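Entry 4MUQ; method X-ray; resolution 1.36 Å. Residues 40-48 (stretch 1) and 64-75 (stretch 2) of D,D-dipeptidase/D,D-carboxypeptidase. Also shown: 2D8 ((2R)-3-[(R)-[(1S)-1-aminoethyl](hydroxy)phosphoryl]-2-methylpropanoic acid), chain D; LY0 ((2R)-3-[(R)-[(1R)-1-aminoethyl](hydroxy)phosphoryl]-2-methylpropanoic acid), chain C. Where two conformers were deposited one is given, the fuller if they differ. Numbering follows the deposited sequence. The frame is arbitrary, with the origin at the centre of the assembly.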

# COMPACT_ATOMS: atom_id res chain seq x y z
N ILE A 40 15.18 -4.27 13.97
CA ILE A 40 15.73 -4.52 15.31
C ILE A 40 15.84 -3.23 16.13
O ILE A 40 15.71 -3.24 17.37
N ARG A 41 16.09 -2.13 15.44
CA ARG A 41 16.28 -0.84 16.09
C ARG A 41 14.97 -0.20 16.51
O ARG A 41 14.95 0.73 17.32
N PHE A 42 13.86 -0.72 15.97
CA PHE A 42 12.53 -0.19 16.26
C PHE A 42 11.52 -1.32 16.50
O PHE A 42 10.62 -1.56 15.68
N PRO A 43 11.66 -2.01 17.64
CA PRO A 43 10.86 -3.22 17.89
C PRO A 43 9.36 -2.98 17.95
O PRO A 43 8.59 -3.93 17.77
N ASN A 44 8.94 -1.75 18.21
CA ASN A 44 7.52 -1.50 18.42
C ASN A 44 6.82 -1.02 17.16
O ASN A 44 5.62 -0.76 17.17
N ILE A 45 7.56 -0.92 16.07
CA ILE A 45 6.96 -0.59 14.79
C ILE A 45 6.83 -1.85 13.96
O ILE A 45 7.81 -2.37 13.44
N LEU A 46 5.60 -2.35 13.84
CA LEU A 46 5.36 -3.60 13.12
C LEU A 46 4.89 -3.35 11.71
O LEU A 46 4.30 -2.31 11.42
N MET A 47 5.20 -4.29 10.82
CA MET A 47 4.71 -4.28 9.44
C MET A 47 4.45 -5.72 9.03
O MET A 47 4.97 -6.64 9.65
N LYS A 48 3.69 -5.91 7.96
CA LYS A 48 3.60 -7.25 7.40
C LYS A 48 5.01 -7.71 7.02
O LYS A 48 5.83 -6.91 6.52
N ALA A 64 20.85 4.01 3.41
CA ALA A 64 20.19 4.93 4.32
C ALA A 64 20.89 4.98 5.68
O ALA A 64 20.85 6.01 6.36
N GLY A 65 21.52 3.87 6.06
CA GLY A 65 22.13 3.78 7.38
C GLY A 65 21.10 4.00 8.47
O GLY A 65 20.11 3.27 8.56
N ASN A 66 21.31 5.03 9.28
CA ASN A 66 20.38 5.41 10.32
C ASN A 66 19.71 6.75 10.03
O ASN A 66 19.09 7.32 10.91
N SER A 67 19.85 7.23 8.80
CA SER A 67 19.34 8.56 8.46
C SER A 67 17.82 8.60 8.32
O SER A 67 17.21 9.67 8.46
N ILE A 68 17.20 7.46 8.04
CA ILE A 68 15.75 7.37 7.96
C ILE A 68 15.24 6.47 9.06
O ILE A 68 15.74 5.37 9.25
N VAL A 69 14.24 6.95 9.79
CA VAL A 69 13.64 6.14 10.83
C VAL A 69 12.16 5.88 10.56
O VAL A 69 11.44 6.74 10.03
N PRO A 70 11.70 4.67 10.91
CA PRO A 70 10.27 4.39 10.83
C PRO A 70 9.61 5.07 12.02
O PRO A 70 10.11 4.98 13.15
N VAL A 71 8.54 5.79 11.75
CA VAL A 71 7.84 6.57 12.75
C VAL A 71 6.55 5.87 13.17
O VAL A 71 6.19 5.86 14.35
N SER A 72 5.86 5.28 12.20
CA SER A 72 4.61 4.58 12.49
C SER A 72 4.37 3.55 11.41
O SER A 72 4.43 3.88 10.23
N GLY A 73 4.10 2.32 11.82
CA GLY A 73 3.78 1.24 10.90
C GLY A 73 2.37 0.74 11.13
O GLY A 73 1.41 1.48 10.96
N TYR A 74 2.24 -0.53 11.51
CA TYR A 74 0.93 -1.06 11.85
C TYR A 74 0.34 -0.28 13.03
O TYR A 74 1.03 -0.04 14.02
N ARG A 75 -0.93 0.08 12.91
CA ARG A 75 -1.68 0.63 14.04
C ARG A 75 -2.97 -0.15 14.19
O ARG A 75 -3.64 -0.46 13.19

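The two stretches meet over 493 Å² of buried surface, both sides summed, and their strands, 45-48 and 68-72, cross almost perpendicularly at 89°, with a closest axial approach of 7.8 Å. A ladder of backbone hydrogen bonds is therefore not to be expected, and side chains of stretch 1 pack against both side chains and backbone of stretch 2. The one backbone hydrogen bond between the stretches lies just beyond the second strand: Tyr74 N donates to Leu46 O at 2.7 Å with an angle of 170°, nearly linear.

From stretch 1, Arg41, Phe42 and Ile45 direct their CA-to-CB bonds toward stretch 2. Phe42 has chi1 at -59° (m) and chi2 at -84°, which presents one ring face to Pro70. Pro70 CD sits 3.7 Å from the ring centroid and only 22° off the normal, the geometry of a CH-pi contact; the closest atoms, Phe42 CE2 and Pro70 CD, are 3.5 Å apart. Val69, with chi1 m, brings its CG1 to 3.5 Å from Phe42 CZ.

Ile45 adopts m for chi1 and t for chi2, an extended arrangement that carries CD1 to stretch 2, 3.1 Å from Pro70 O and 3.9 Å from Pro70 CB. Its other branch reaches the next part of the chain, with Ile45 CG2 3.5 Å from Gly73 N. The absence of a side chain at Gly73 is essential to this fit: an ideal CB there would lie 2.5 Å from Leu46 O and 3.0 Å from both Ile45 CG2 and Met47 SD, clashing with all three. Met47, with all three chi angles m, folds its thioether so that SD rests 3.6 Å from Gly73 CA.

Leu46 (m, t) points sideways, and its CB lies 4.1 Å from Tyr74 CB. Tyr74 starts toward stretch 1, but with chi1 at 175° (t) its ring leads away. Water 2 ties the backbones together here, accepting from Leu46 N at 2.9 Å and donating to Tyr74 O at 2.7 Å and Asn44 O at 3.3 Å.

At the other end, Arg41 (m, t, m) extends its guanidinium to Asn66, whose m rotamer helps bring the amide within reach. Arg41 NH1 donates to Asn66 OD1 at 2.8 Å, but the 130° angle makes this bond weak. Water 1 adds a bridge, accepting from Arg41 NH2 at 3.1 Å and donating to Gly65 O at 2.7 Å.

Arg75 points away from stretch 1. Its NH1 donates to Ser72 OG at 2.9 Å, while its NH2 donates to O31 of the bound group at 2.8 Å, whether modelled as 2D8 or as LY0, whose O31 atoms nearly coincide.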

# COMPACT_ATOMS: atom_id res chain seq x y z
CB ILE A 40 17.15 -5.18 15.19
CG1 ILE A 40 17.06 -6.65 14.80
CG2 ILE A 40 17.99 -5.01 16.45
CD1 ILE A 40 15.80 -7.33 15.30
CB ARG A 41 17.08 0.11 15.18
CG ARG A 41 18.54 -0.30 15.02
CD ARG A 41 19.18 0.35 13.78
NE ARG A 41 18.75 -0.28 12.54
CZ ARG A 41 19.30 -0.06 11.35
NH1 ARG A 41 20.33 0.78 11.25
NH2 ARG A 41 18.84 -0.68 10.28
CB PHE A 42 12.08 0.71 15.10
CG PHE A 42 13.00 1.87 14.88
CD1 PHE A 42 12.86 3.03 15.63
CD2 PHE A 42 14.03 1.78 13.95
CE1 PHE A 42 13.72 4.09 15.45
CE2 PHE A 42 14.90 2.85 13.76
CZ PHE A 42 14.74 4.00 14.51
CB PRO A 43 11.36 -3.71 19.26
CG PRO A 43 11.97 -2.49 19.89
CD PRO A 43 12.60 -1.75 18.75
CB ASN A 44 7.32 -0.56 19.61
CG ASN A 44 7.85 -1.14 20.92
OD1 ASN A 44 7.46 -2.23 21.33
ND2 ASN A 44 8.78 -0.43 21.55
CB ILE A 45 7.77 0.48 14.06
CG1 ILE A 45 7.87 1.71 14.95
CG2 ILE A 45 7.13 0.80 12.70
CD1 ILE A 45 8.01 2.99 14.21
CB LEU A 46 4.29 -4.41 13.85
CG LEU A 46 4.47 -4.62 15.35
CD1 LEU A 46 3.31 -5.43 15.90
CD2 LEU A 46 5.80 -5.30 15.64
CB MET A 47 5.75 -3.69 8.48
CG MET A 47 6.06 -2.22 8.68
SD MET A 47 4.67 -1.15 8.34
CE MET A 47 4.59 -1.26 6.55
CB LYS A 48 2.68 -7.30 6.18
CG LYS A 48 1.19 -7.15 6.50
CD LYS A 48 0.32 -7.60 5.33
CE LYS A 48 0.49 -9.09 5.04
NZ LYS A 48 -0.21 -9.95 6.05
CB ALA A 64 18.74 4.53 4.50
CB ASN A 66 21.11 5.50 11.66
CG ASN A 66 21.68 4.18 12.08
OD1 ASN A 66 20.94 3.26 12.44
ND2 ASN A 66 23.00 4.06 12.05
CB SER A 67 20.04 9.11 7.21
OG SER A 67 19.91 8.22 6.12
CB ILE A 68 15.27 6.80 6.60
CG1 ILE A 68 15.66 7.75 5.47
CG2 ILE A 68 13.76 6.58 6.62
CD1 ILE A 68 15.43 7.18 4.08
CB VAL A 69 13.82 6.77 12.22
CG1 VAL A 69 15.30 6.88 12.56
CG2 VAL A 69 13.16 8.12 12.27
CB PRO A 70 10.21 2.87 10.95
CG PRO A 70 11.42 2.49 11.72
CD PRO A 70 12.48 3.50 11.35
CB VAL A 71 7.52 8.01 12.23
CG1 VAL A 71 6.63 8.76 13.22
CG2 VAL A 71 8.80 8.78 11.98
CB SER A 72 3.44 5.57 12.51
OG SER A 72 2.26 4.92 12.95
CB TYR A 74 1.01 -2.54 12.21
CG TYR A 74 -0.32 -3.07 12.70
CD1 TYR A 74 -1.34 -3.34 11.79
CD2 TYR A 74 -0.58 -3.24 14.04
CE1 TYR A 74 -2.57 -3.81 12.21
CE2 TYR A 74 -1.82 -3.70 14.49
CZ TYR A 74 -2.80 -3.97 13.55
OH TYR A 74 -4.03 -4.43 13.95
CB ARG A 75 -1.97 2.12 13.85
CG ARG A 75 -0.69 2.92 13.65
CD ARG A 75 -0.83 4.40 13.91
NE ARG A 75 -1.72 5.08 12.98
CZ ARG A 75 -1.33 6.00 12.08
NH1 ARG A 75 -0.06 6.34 11.92
NH2 ARG A 75 -2.24 6.56 11.31
C4 2D8 D . -2.51 9.86 8.13
C5 2D8 D . -3.16 8.71 7.42
C6 2D8 D . -3.79 7.76 8.43
C7 2D8 D . -4.19 9.28 6.45
N1 2D8 D . 0.80 10.53 10.56
P 2D8 D . -0.87 9.48 8.80
C1 2D8 D . -1.55 10.35 11.19
C2 2D8 D . -0.52 10.68 10.12
O31 2D8 D . -0.90 8.04 9.35
O32 2D8 D . 0.28 9.54 7.74
O61 2D8 D . -3.81 6.58 8.13
O62 2D8 D . -4.26 8.21 9.46
P LY0 C . -0.86 9.48 8.81
C1 LY0 C . -1.57 10.33 11.19
N1 LY0 C . -0.61 11.94 9.79
C2 LY0 C . -0.47 10.60 10.19
C4 LY0 C . -2.51 9.86 8.14
C5 LY0 C . -3.16 8.72 7.42
C6 LY0 C . -3.78 7.76 8.43
C7 LY0 C . -4.18 9.28 6.45
O31 LY0 C . -0.89 8.03 9.34
O32 LY0 C . 0.28 9.54 7.74
O61 LY0 C . -3.81 6.58 8.12
O62 LY0 C . -4.26 8.21 9.46
O HOH W 1 20.13 0.69 7.77
O HOH W 2 3.25 -1.17 14.97